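Local coordinates for protein MgGH51 (Meripilus giganteus, PDB 6ZPY) that probably hydrolyses terminal alpha-L-arabinofuranosyl groups of arabinose-bearing plant polysaccharides, as an alpha-L-arabinofuranosidase of glycoside hydrolase family 51, at residues P121-F126 and T152-T157; Y112-F117 and L130-Q135; V141-S146 and L161-T166; G230-G235 and P255-D260. All coordinates share one frame; numbering follows the deposited sequence. Where two conformers were deposited one is given.

How the interactions relate
Interactions 1, 2 and 3 belong to one beta-sandwich and interaction 4 to the arabinofuranose-binding barrel. Interaction 2 packs the two sheets face to face, and interaction 3, its centre about 8 Å away, joins their edge strands. The two meet through neighbouring strands of both sheets, with a probable hydrogen bond of 2.8 Å between L142 N and L134 O. Interaction 1 links two loops at another end of the sandwich, its centre about 19 Å from that of interaction 2; W156 CZ3 touches F117 O at 3.6 Å. Interaction 4 borders the bound arabinofuranose, to which N231 N donates; its centre lies about 29 Å from that of interaction 2, and it touches none of the others.

Interaction 1. Residues P121-F126 and T152-T157; sequences PTSSSF and TTTKWT. With NO3 (nitrate ion), chain G.
T154 sets its OG1 between backbone N and carbonyl carbon (chi1 65°), which leaves the methyl CG2 to cover S123, while S123 swings OG anti to its own N (chi1 -171°) and over T152. The contact is thus made by van der Waals packing: T154 CG2 rests 3.8 Å from S123 CA, and S123 OG lies 3.7 Å from T152 CA. Threonine suits the place through this methyl. As a separate feature of the crystal, a nitrate ion, probably from the crystallisation liquor, is bound here: OG1 and N of T154 both reach nitrate O3, at 3.0 and 3.1 Å, and K155 N holds O1. A glycine in place of T154 would probably leave S123 without its methyl cover and nitrate O3 with one grip fewer. Alongside, S124 closes an ST turn, its OG accepting from F126 N at 2.8 Å and pairing also with Q188, so a short polar side chain fits there. Both loops connect one sheet of the sandwich to the other: loop 121-126 joins strand 112-119 to strand 129-136, and loop 152-157 leads from strand 141-150 into strand 157-163. R119 on strand 112-119 bonds T154 O, and W156 packs against strand 189-198.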
# COMPACT_ATOMS: atom_id res chain seq x y z
N PRO A 121 33.93 -8.78 -17.87
CA PRO A 121 33.70 -9.70 -18.99
C PRO A 121 34.99 -10.11 -19.70
O PRO A 121 34.98 -11.16 -20.32
CB PRO A 121 32.74 -8.93 -19.89
CG PRO A 121 32.94 -7.49 -19.49
CD PRO A 121 33.28 -7.47 -18.02
N THR A 122 35.99 -9.25 -19.63
CA THR A 122 37.35 -9.45 -20.19
C THR A 122 38.29 -9.55 -19.00
O THR A 122 38.49 -8.53 -18.34
CB THR A 122 37.76 -8.26 -21.09
OG1 THR A 122 36.80 -8.13 -22.13
CG2 THR A 122 39.15 -8.40 -21.67
N SER A 123 38.93 -10.68 -18.83
CA SER A 123 39.93 -10.85 -17.74
C SER A 123 40.96 -9.73 -17.87
O SER A 123 41.57 -9.55 -18.92
CB SER A 123 40.61 -12.19 -17.77
OG SER A 123 41.39 -12.36 -16.61
N SER A 124 41.16 -9.03 -16.79
CA SER A 124 42.02 -7.85 -16.83
C SER A 124 42.99 -7.91 -15.66
O SER A 124 42.69 -8.57 -14.68
CB SER A 124 41.15 -6.66 -16.83
OG SER A 124 41.37 -5.92 -15.67
N SER A 125 44.01 -7.03 -15.69
CA SER A 125 45.01 -6.83 -14.61
C SER A 125 44.49 -5.91 -13.51
O SER A 125 45.19 -5.77 -12.51
CB SER A 125 46.26 -6.20 -15.15
OG SER A 125 45.91 -4.99 -15.80
N PHE A 126 43.26 -5.40 -13.63
CA PHE A 126 42.74 -4.45 -12.63
C PHE A 126 42.94 -5.01 -11.22
O PHE A 126 42.67 -6.19 -10.88
CB PHE A 126 41.25 -4.17 -12.85
CG PHE A 126 40.77 -3.16 -11.87
CD1 PHE A 126 40.84 -1.83 -12.21
CD2 PHE A 126 40.23 -3.52 -10.65
CE1 PHE A 126 40.41 -0.88 -11.32
CE2 PHE A 126 39.83 -2.57 -9.75
CZ PHE A 126 39.92 -1.23 -10.10
N THR A 152 40.55 -10.21 -12.70
CA THR A 152 40.50 -11.66 -13.05
C THR A 152 39.14 -12.27 -12.68
O THR A 152 38.96 -13.50 -12.96
CB THR A 152 41.67 -12.37 -12.41
OG1 THR A 152 41.72 -11.99 -11.03
CG2 THR A 152 42.97 -12.05 -13.11
N THR A 153 38.29 -11.53 -11.99
CA THR A 153 36.99 -12.05 -11.55
C THR A 153 36.02 -11.89 -12.72
O THR A 153 35.49 -10.78 -12.89
CB THR A 153 36.51 -11.30 -10.32
OG1 THR A 153 37.41 -11.56 -9.25
CG2 THR A 153 35.12 -11.70 -9.88
N THR A 154 35.89 -12.93 -13.52
CA THR A 154 35.06 -12.91 -14.75
C THR A 154 33.71 -13.60 -14.50
O THR A 154 32.93 -13.64 -15.44
CB THR A 154 35.78 -13.55 -15.94
OG1 THR A 154 36.02 -14.95 -15.72
CG2 THR A 154 37.07 -12.82 -16.24
N LYS A 155 33.49 -14.08 -13.29
CA LYS A 155 32.20 -14.68 -12.88
C LYS A 155 31.54 -13.77 -11.86
O LYS A 155 32.21 -13.08 -11.04
CB LYS A 155 32.42 -16.11 -12.38
CG LYS A 155 32.86 -17.11 -13.45
CD LYS A 155 32.66 -18.58 -13.03
N TRP A 156 30.23 -13.76 -11.88
CA TRP A 156 29.45 -12.87 -11.00
C TRP A 156 29.85 -13.05 -9.55
O TRP A 156 29.85 -14.17 -9.05
CB TRP A 156 27.98 -13.15 -11.16
CG TRP A 156 27.47 -12.66 -12.46
CD1 TRP A 156 27.15 -13.42 -13.55
CD2 TRP A 156 27.30 -11.29 -12.87
NE1 TRP A 156 26.74 -12.61 -14.57
CE2 TRP A 156 26.83 -11.30 -14.18
CE3 TRP A 156 27.50 -10.04 -12.24
CZ2 TRP A 156 26.50 -10.15 -14.85
CZ3 TRP A 156 27.21 -8.89 -12.90
CH2 TRP A 156 26.71 -8.94 -14.21
N THR A 157 30.04 -11.90 -8.91
CA THR A 157 30.47 -11.82 -7.52
C THR A 157 29.67 -10.74 -6.84
O THR A 157 29.57 -9.64 -7.38
CB THR A 157 31.96 -11.53 -7.49
OG1 THR A 157 32.60 -12.56 -8.20
CG2 THR A 157 32.50 -11.48 -6.08
N NO3 G . 36.16 -15.98 -11.75
O1 NO3 G . 35.56 -15.13 -11.13
O2 NO3 G . 36.14 -17.25 -11.23
O3 NO3 G . 36.77 -15.82 -13.00

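Interaction 2. Residues Y112-F117 and L130-Q135; sequences YKASLF and LTVGLQ
The strands that carry Y112, A114 and L116 and, facing them, V132 and L134 approach to 8.4 Å between axes, their directions 136° apart; they belong to the two facing sheets of a beta-sandwich, and side chains alone bridge the gap. At one end L134 CD1 stands over the face of the Y112 ring, 4.0 Å from its centroid and only 5° off the normal, a CH-pi contact. A branched aliphatic chain offers a methyl for this, and the flat ring a broad surface to receive it. Y112 can remain buried because its OH bonds K105 O and D107 N. In the middle the chains come closest, and small residues suit: A114 CB touches V132 CG2 at 4.0 Å. V132 has CG1 beside its own backbone N (chi1 -53°), which spreads its two methyls between two partners, CG2 on A114 and CG1 on L116 CD2 at 4.1 Å. On one side of this core strand 112-119 lies between strands 189-198 and 157-163, with L116 also packing on F195; on the other, strand 129-136 lies between 174-181 and 141-150, where L134 also touches A143.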
# COMPACT_ATOMS: atom_id res chain seq x y z
N TYR A 112 23.23 1.89 6.40
CA TYR A 112 22.67 1.43 5.12
C TYR A 112 23.41 0.19 4.70
O TYR A 112 24.60 -0.01 5.01
CB TYR A 112 22.80 2.51 4.04
CG TYR A 112 22.09 3.80 4.35
CD1 TYR A 112 22.59 4.69 5.28
CD2 TYR A 112 20.93 4.15 3.70
CE1 TYR A 112 21.93 5.87 5.57
CE2 TYR A 112 20.27 5.34 3.94
CZ TYR A 112 20.77 6.21 4.90
OH TYR A 112 20.16 7.40 5.15
N LYS A 113 22.71 -0.65 3.97
CA LYS A 113 23.29 -1.87 3.40
C LYS A 113 23.28 -1.72 1.88
O LYS A 113 22.23 -1.67 1.27
CB LYS A 113 22.50 -3.10 3.82
CG LYS A 113 22.65 -3.41 5.30
CD LYS A 113 22.10 -4.75 5.75
CE LYS A 113 22.39 -4.98 7.23
NZ LYS A 113 21.63 -6.12 7.78
N ALA A 114 24.47 -1.63 1.30
CA ALA A 114 24.67 -1.57 -0.14
C ALA A 114 25.09 -2.93 -0.64
O ALA A 114 25.93 -3.60 -0.01
CB ALA A 114 25.72 -0.53 -0.46
N SER A 115 24.63 -3.27 -1.83
CA SER A 115 25.13 -4.48 -2.46
C SER A 115 25.02 -4.34 -3.98
O SER A 115 24.26 -3.54 -4.50
CB SER A 115 24.42 -5.71 -1.94
OG SER A 115 23.03 -5.64 -2.24
N LEU A 116 25.79 -5.19 -4.62
CA LEU A 116 25.76 -5.27 -6.07
C LEU A 116 26.44 -6.55 -6.48
O LEU A 116 27.16 -7.16 -5.70
CB LEU A 116 26.43 -4.03 -6.67
CG LEU A 116 27.91 -3.79 -6.31
CD1 LEU A 116 28.84 -4.69 -7.11
CD2 LEU A 116 28.27 -2.33 -6.56
N PHE A 117 26.20 -6.93 -7.72
CA PHE A 117 26.96 -7.99 -8.36
C PHE A 117 27.80 -7.39 -9.49
O PHE A 117 27.36 -6.49 -10.16
CB PHE A 117 26.02 -9.05 -8.93
CG PHE A 117 25.33 -9.88 -7.89
CD1 PHE A 117 24.22 -9.37 -7.25
CD2 PHE A 117 25.72 -11.18 -7.66
CE1 PHE A 117 23.56 -10.13 -6.32
CE2 PHE A 117 25.04 -11.95 -6.74
CZ PHE A 117 23.96 -11.43 -6.08
N LEU A 130 36.97 -0.97 -5.15
CA LEU A 130 35.62 -0.53 -5.58
C LEU A 130 34.98 0.19 -4.39
O LEU A 130 34.93 -0.38 -3.32
CB LEU A 130 34.82 -1.76 -6.01
CG LEU A 130 33.45 -1.46 -6.63
CD1 LEU A 130 32.38 -1.18 -5.61
CD2 LEU A 130 33.56 -0.31 -7.59
N THR A 131 34.56 1.42 -4.59
CA THR A 131 33.97 2.23 -3.53
C THR A 131 32.49 2.42 -3.84
O THR A 131 32.14 2.68 -4.97
CB THR A 131 34.71 3.57 -3.41
OG1 THR A 131 36.08 3.31 -3.15
CG2 THR A 131 34.14 4.45 -2.30
N VAL A 132 31.68 2.27 -2.82
CA VAL A 132 30.26 2.64 -2.90
C VAL A 132 29.99 3.68 -1.84
O VAL A 132 30.70 3.76 -0.86
CB VAL A 132 29.36 1.40 -2.74
CG1 VAL A 132 29.75 0.29 -3.71
CG2 VAL A 132 29.32 0.85 -1.32
N GLY A 133 28.92 4.42 -2.03
CA GLY A 133 28.61 5.44 -1.05
C GLY A 133 27.39 6.23 -1.34
O GLY A 133 26.63 5.91 -2.26
N LEU A 134 27.21 7.26 -0.55
CA LEU A 134 26.16 8.26 -0.72
C LEU A 134 26.86 9.60 -0.83
O LEU A 134 27.80 9.88 -0.07
CB LEU A 134 25.27 8.17 0.51
CG LEU A 134 24.35 6.95 0.51
CD1 LEU A 134 23.85 6.68 1.92
CD2 LEU A 134 23.24 7.12 -0.49
N GLN A 135 26.37 10.39 -1.74
CA GLN A 135 26.90 11.74 -1.96
C GLN A 135 25.72 12.67 -2.10
O GLN A 135 24.62 12.26 -2.56
CB GLN A 135 27.77 11.77 -3.21
CG GLN A 135 27.07 11.41 -4.51
CD GLN A 135 27.94 11.59 -5.73
OE1 GLN A 135 29.03 11.06 -5.78
NE2 GLN A 135 27.40 12.30 -6.73

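Interaction 3. Residues V141-S146 and L161-T166; sequences VLAQNS and LELHPT. With NAG (2-acetamido-2-deoxy-beta-D-glucopyranose), chain E; NAG (2-acetamido-2-deoxy-beta-D-glucopyranose), chain B.
The flat amide of N145 has E162 O at its edge, 2.8 Å from ND2 and 8° out of the amide plane, and the N-H points at a lone pair of that carbonyl. The H164 ring turns its edge to acetyl O7 of an N-acetylglucosamine, near the ring plane. N145 ND2 is bonded to C1 of this sugar at 1.4 Å: this is an N-glycosylated asparagine of an Asn-X-Thr sequon, at the edge of a beta-sandwich. Glycosylation leaves ND2 a single hydrogen, and E162 O takes it, which helps to fix the rotation of the amide. With CG anti to the backbone N (chi1 -164°), N145 stretches from its strand to the one facing it. These are edge strands of different sheets, nearly antiparallel at 161°, their axes 6.4 Å apart.

Apolar side chains pack along the seam between the strands. L163 places CD2 3.6 Å from N145 N, against the backbone, and A143 CB sits 3.7 Å from P165 CA; alanine is small enough to let the proline come so close. L142 and A143 form a classic beta bulge opposite L134, and beside it L142 O accepts from T166 N at 2.8 Å, almost head on. Where the backbones part, water mediates: one accepts from Q144 N and reaches H164 O, another accepts from H164 N and lies within bonding reach of Q144 O and the acetyl oxygen. E162 N shares its hydrogen between ring O5, at 3.1 Å, and O6 of the first sugar. Its extended side chain runs on to the second N-acetylglucosamine, where OE1 lies 3.7 Å from C5.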
# COMPACT_ATOMS: atom_id res chain seq x y z
N VAL A 141 30.73 13.75 -0.77
CA VAL A 141 30.58 12.38 -0.23
C VAL A 141 30.14 12.45 1.23
O VAL A 141 30.84 13.03 2.05
CB VAL A 141 31.87 11.57 -0.41
CG1 VAL A 141 31.82 10.22 0.30
CG2 VAL A 141 32.19 11.34 -1.87
N LEU A 142 29.04 11.80 1.55
CA LEU A 142 28.52 11.72 2.93
C LEU A 142 28.76 10.36 3.53
O LEU A 142 28.83 10.28 4.71
CB LEU A 142 27.03 12.06 2.96
CG LEU A 142 26.69 13.51 2.66
CD1 LEU A 142 25.23 13.74 2.73
CD2 LEU A 142 27.40 14.48 3.60
N ALA A 143 28.88 9.30 2.75
CA ALA A 143 29.15 7.97 3.27
C ALA A 143 29.96 7.21 2.22
O ALA A 143 29.71 7.41 1.02
CB ALA A 143 27.83 7.27 3.53
N GLN A 144 30.88 6.36 2.65
CA GLN A 144 31.64 5.56 1.69
C GLN A 144 32.16 4.33 2.39
O GLN A 144 32.41 4.34 3.59
CB GLN A 144 32.80 6.35 1.09
CG GLN A 144 33.86 6.70 2.11
CD GLN A 144 34.72 7.81 1.58
OE1 GLN A 144 34.59 8.98 2.02
NE2 GLN A 144 35.54 7.49 0.59
N ASN A 145 32.34 3.31 1.60
CA ASN A 145 32.99 2.07 2.01
C ASN A 145 33.55 1.44 0.74
O ASN A 145 33.09 1.74 -0.36
CB ASN A 145 31.98 1.22 2.76
CG ASN A 145 32.59 0.11 3.57
OD1 ASN A 145 33.81 -0.14 3.55
ND2 ASN A 145 31.73 -0.56 4.34
N SER A 146 34.53 0.60 0.89
CA SER A 146 35.17 -0.00 -0.27
C SER A 146 35.65 -1.39 0.03
O SER A 146 35.76 -1.78 1.21
CB SER A 146 36.31 0.85 -0.71
OG SER A 146 37.27 0.82 0.27
N LEU A 161 28.40 -4.07 1.36
CA LEU A 161 29.11 -3.06 2.19
C LEU A 161 28.09 -2.22 2.94
O LEU A 161 27.14 -1.73 2.34
CB LEU A 161 30.03 -2.16 1.35
CG LEU A 161 31.18 -2.89 0.64
CD1 LEU A 161 31.78 -1.99 -0.45
CD2 LEU A 161 32.24 -3.27 1.63
N GLU A 162 28.34 -2.03 4.22
CA GLU A 162 27.55 -1.10 5.02
C GLU A 162 28.03 0.32 4.78
O GLU A 162 29.22 0.57 4.41
CB GLU A 162 27.59 -1.50 6.50
CG GLU A 162 26.88 -2.85 6.73
CD GLU A 162 26.74 -3.28 8.19
OE1 GLU A 162 27.40 -2.66 9.04
OE2 GLU A 162 25.92 -4.20 8.46
N LEU A 163 27.14 1.27 4.99
CA LEU A 163 27.44 2.69 4.83
C LEU A 163 26.98 3.46 6.04
O LEU A 163 25.82 3.36 6.49
CB LEU A 163 26.77 3.25 3.59
CG LEU A 163 27.37 2.76 2.29
CD1 LEU A 163 26.49 3.18 1.13
CD2 LEU A 163 28.79 3.22 2.11
N HIS A 164 27.90 4.27 6.54
CA HIS A 164 27.67 5.12 7.73
C HIS A 164 27.90 6.57 7.36
O HIS A 164 29.05 7.00 7.21
CB HIS A 164 28.62 4.72 8.86
CG HIS A 164 28.54 3.30 9.27
ND1 HIS A 164 27.51 2.81 10.05
CD2 HIS A 164 29.38 2.26 9.05
CE1 HIS A 164 27.71 1.53 10.27
NE2 HIS A 164 28.87 1.17 9.69
N PRO A 165 26.85 7.39 7.20
CA PRO A 165 27.08 8.77 6.84
C PRO A 165 27.82 9.54 7.92
O PRO A 165 27.58 9.38 9.09
CB PRO A 165 25.69 9.36 6.66
CG PRO A 165 24.83 8.15 6.37
CD PRO A 165 25.42 7.03 7.22
N THR A 166 28.69 10.44 7.48
CA THR A 166 29.41 11.34 8.41
C THR A 166 28.55 12.51 8.84
O THR A 166 28.87 13.15 9.81
CB THR A 166 30.71 11.81 7.78
OG1 THR A 166 30.38 12.54 6.60
CG2 THR A 166 31.68 10.68 7.56
C1 NAG E . 32.17 -1.63 5.20
C2 NAG E . 32.13 -1.21 6.68
C3 NAG E . 32.46 -2.38 7.55
C4 NAG E . 31.53 -3.56 7.21
C5 NAG E . 31.61 -3.88 5.71
C6 NAG E . 30.70 -5.03 5.29
C7 NAG E . 32.71 1.11 6.86
C8 NAG E . 33.86 2.08 6.96
N2 NAG E . 33.06 -0.14 6.87
O3 NAG E . 32.29 -2.05 8.92
O4 NAG E . 32.03 -4.69 7.92
O5 NAG E . 31.26 -2.71 4.99
O6 NAG E . 29.37 -4.67 5.65
O7 NAG E . 31.54 1.52 6.74
C1 NAG B . 30.94 -5.36 8.56
C2 NAG B . 31.33 -6.78 8.92
C3 NAG B . 30.21 -7.47 9.70
C4 NAG B . 29.88 -6.66 10.92
C5 NAG B . 29.58 -5.22 10.51
C6 NAG B . 29.38 -4.42 11.77
C7 NAG B . 32.91 -7.62 7.24
C8 NAG B . 32.99 -8.46 5.98
N2 NAG B . 31.69 -7.57 7.73
O3 NAG B . 30.68 -8.73 10.13
O4 NAG B . 28.75 -7.18 11.60
O5 NAG B . 30.67 -4.66 9.76
O6 NAG B . 30.60 -4.58 12.52
O7 NAG B . 33.85 -7.02 7.75
O HOH W 1 31.87 12.01 4.39
O HOH W 2 31.30 6.99 5.56
O HOH W 3 30.55 3.85 5.82

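Interaction 4. Residues G230-G235 and P255-D260; sequences GNNLEG and PGRVGD. With AHR (alpha-L-arabinofuranose), chain F.
N232 and D260 hold together two loops of the (beta/alpha)8 barrel, one of them lining the arabinofuranose site. The charged interaction is a salt bridge within 255-260: R257 NH2 meets D260 OD2 at 3.0 Å, nearly in the guanidinium plane. From the opposite face of the carboxylate, G235 N donates to the same OD2 at 3.0 Å, so that one carboxylate oxygen has two donors. Further hydrogen bonds grip N232 at both ends. D260 N reaches its OD1 at 2.9 Å, almost in line with the amide carbonyl, and R257 NH1 reaches its backbone O at 2.9 Å, with a weaker bond from NH2. R257 gets there by a bend at chi3 (-75°), and its NH2 also donates to T240 O. Were D260 an alanine, R257 would probably lose its counter-charge and G235 N this acceptor. Steric fit explains G259: its CA lies 3.3 Å from N232 OD1, and a beta carbon there would clash. Water joins N231 ND2 to D260 O; E23, N350, E351, Y402 and E429 also hold the arabinofuranose, and N231 N donates to its O3 at 2.9 Å, at an almost straight 173°.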
# COMPACT_ATOMS: atom_id res chain seq x y z
N GLY A 230 -6.94 -4.36 -6.95
CA GLY A 230 -6.49 -3.19 -7.68
C GLY A 230 -6.03 -3.49 -9.09
O GLY A 230 -5.73 -4.63 -9.43
N ASN A 231 -5.93 -2.45 -9.90
CA ASN A 231 -5.53 -2.62 -11.31
C ASN A 231 -4.19 -3.33 -11.43
O ASN A 231 -3.99 -4.03 -12.39
CB ASN A 231 -5.49 -1.28 -12.00
CG ASN A 231 -6.85 -0.80 -12.42
OD1 ASN A 231 -7.87 -1.36 -12.03
ND2 ASN A 231 -6.87 0.29 -13.15
N ASN A 232 -3.30 -3.07 -10.50
CA ASN A 232 -1.94 -3.59 -10.62
C ASN A 232 -1.90 -5.12 -10.54
O ASN A 232 -0.90 -5.71 -10.89
CB ASN A 232 -0.99 -3.04 -9.57
CG ASN A 232 0.45 -2.95 -10.06
OD1 ASN A 232 0.70 -2.41 -11.16
ND2 ASN A 232 1.36 -3.47 -9.26
N LEU A 233 -3.00 -5.75 -10.09
CA LEU A 233 -3.12 -7.21 -10.16
C LEU A 233 -3.26 -7.66 -11.61
O LEU A 233 -2.77 -8.75 -11.95
CB LEU A 233 -4.37 -7.58 -9.36
CG LEU A 233 -4.85 -9.02 -9.49
CD1 LEU A 233 -3.95 -9.94 -8.71
CD2 LEU A 233 -6.31 -9.15 -9.06
N GLU A 234 -3.98 -6.89 -12.40
CA GLU A 234 -4.60 -7.39 -13.62
C GLU A 234 -3.62 -7.49 -14.77
O GLU A 234 -3.79 -8.37 -15.60
CB GLU A 234 -5.80 -6.56 -13.97
CG GLU A 234 -6.95 -6.76 -13.01
CD GLU A 234 -8.08 -5.82 -13.27
OE1 GLU A 234 -9.03 -6.21 -14.02
OE2 GLU A 234 -8.07 -4.73 -12.74
N GLY A 235 -2.66 -6.57 -14.88
CA GLY A 235 -1.83 -6.48 -16.07
C GLY A 235 -2.59 -5.80 -17.17
O GLY A 235 -3.82 -5.59 -17.09
N PRO A 255 11.82 -11.53 -11.88
CA PRO A 255 12.05 -10.81 -13.12
C PRO A 255 11.47 -9.40 -13.17
O PRO A 255 11.83 -8.61 -14.03
CB PRO A 255 11.37 -11.67 -14.18
CG PRO A 255 10.30 -12.38 -13.38
CD PRO A 255 10.95 -12.73 -12.05
N GLY A 256 10.56 -9.10 -12.24
CA GLY A 256 9.84 -7.84 -12.30
C GLY A 256 8.79 -7.91 -13.39
O GLY A 256 8.75 -8.88 -14.17
N ARG A 257 8.00 -6.89 -13.47
CA ARG A 257 6.92 -6.81 -14.45
C ARG A 257 6.62 -5.35 -14.68
O ARG A 257 6.77 -4.54 -13.76
CB ARG A 257 5.66 -7.59 -14.05
CG ARG A 257 5.08 -7.21 -12.69
CD ARG A 257 3.78 -7.96 -12.45
NE ARG A 257 2.68 -7.45 -13.19
CZ ARG A 257 1.78 -6.60 -12.73
NH1 ARG A 257 1.87 -6.09 -11.51
NH2 ARG A 257 0.78 -6.23 -13.51
N VAL A 258 6.14 -5.05 -15.85
CA VAL A 258 5.51 -3.76 -16.14
C VAL A 258 4.18 -3.72 -15.42
O VAL A 258 3.30 -4.55 -15.70
CB VAL A 258 5.38 -3.52 -17.64
CG1 VAL A 258 4.72 -2.16 -17.86
CG2 VAL A 258 6.74 -3.57 -18.33
N GLY A 259 4.04 -2.84 -14.46
CA GLY A 259 2.76 -2.68 -13.76
C GLY A 259 1.78 -1.85 -14.54
O GLY A 259 2.01 -1.53 -15.72
N ASP A 260 0.71 -1.50 -13.88
CA ASP A 260 -0.50 -0.97 -14.54
C ASP A 260 -0.59 0.53 -14.33
O ASP A 260 -1.58 1.10 -14.71
CB ASP A 260 -1.72 -1.79 -14.16
CG ASP A 260 -1.47 -3.21 -14.67
OD1 ASP A 260 -1.33 -3.37 -15.97
OD2 ASP A 260 -1.29 -4.14 -13.84
O5 AHR F . -7.42 3.05 -6.46
C5 AHR F . -7.11 3.23 -7.89
C4 AHR F . -7.86 2.33 -8.91
O4 AHR F . -9.31 2.48 -8.76
C3 AHR F . -7.70 0.86 -8.66
O3 AHR F . -6.52 0.24 -9.11
C2 AHR F . -8.98 0.24 -9.34
O2 AHR F . -9.20 -1.07 -8.79
C1 AHR F . -10.06 1.32 -9.21
O1 AHR F . -10.39 1.57 -10.61
O HOH W 4 -4.40 1.32 -14.40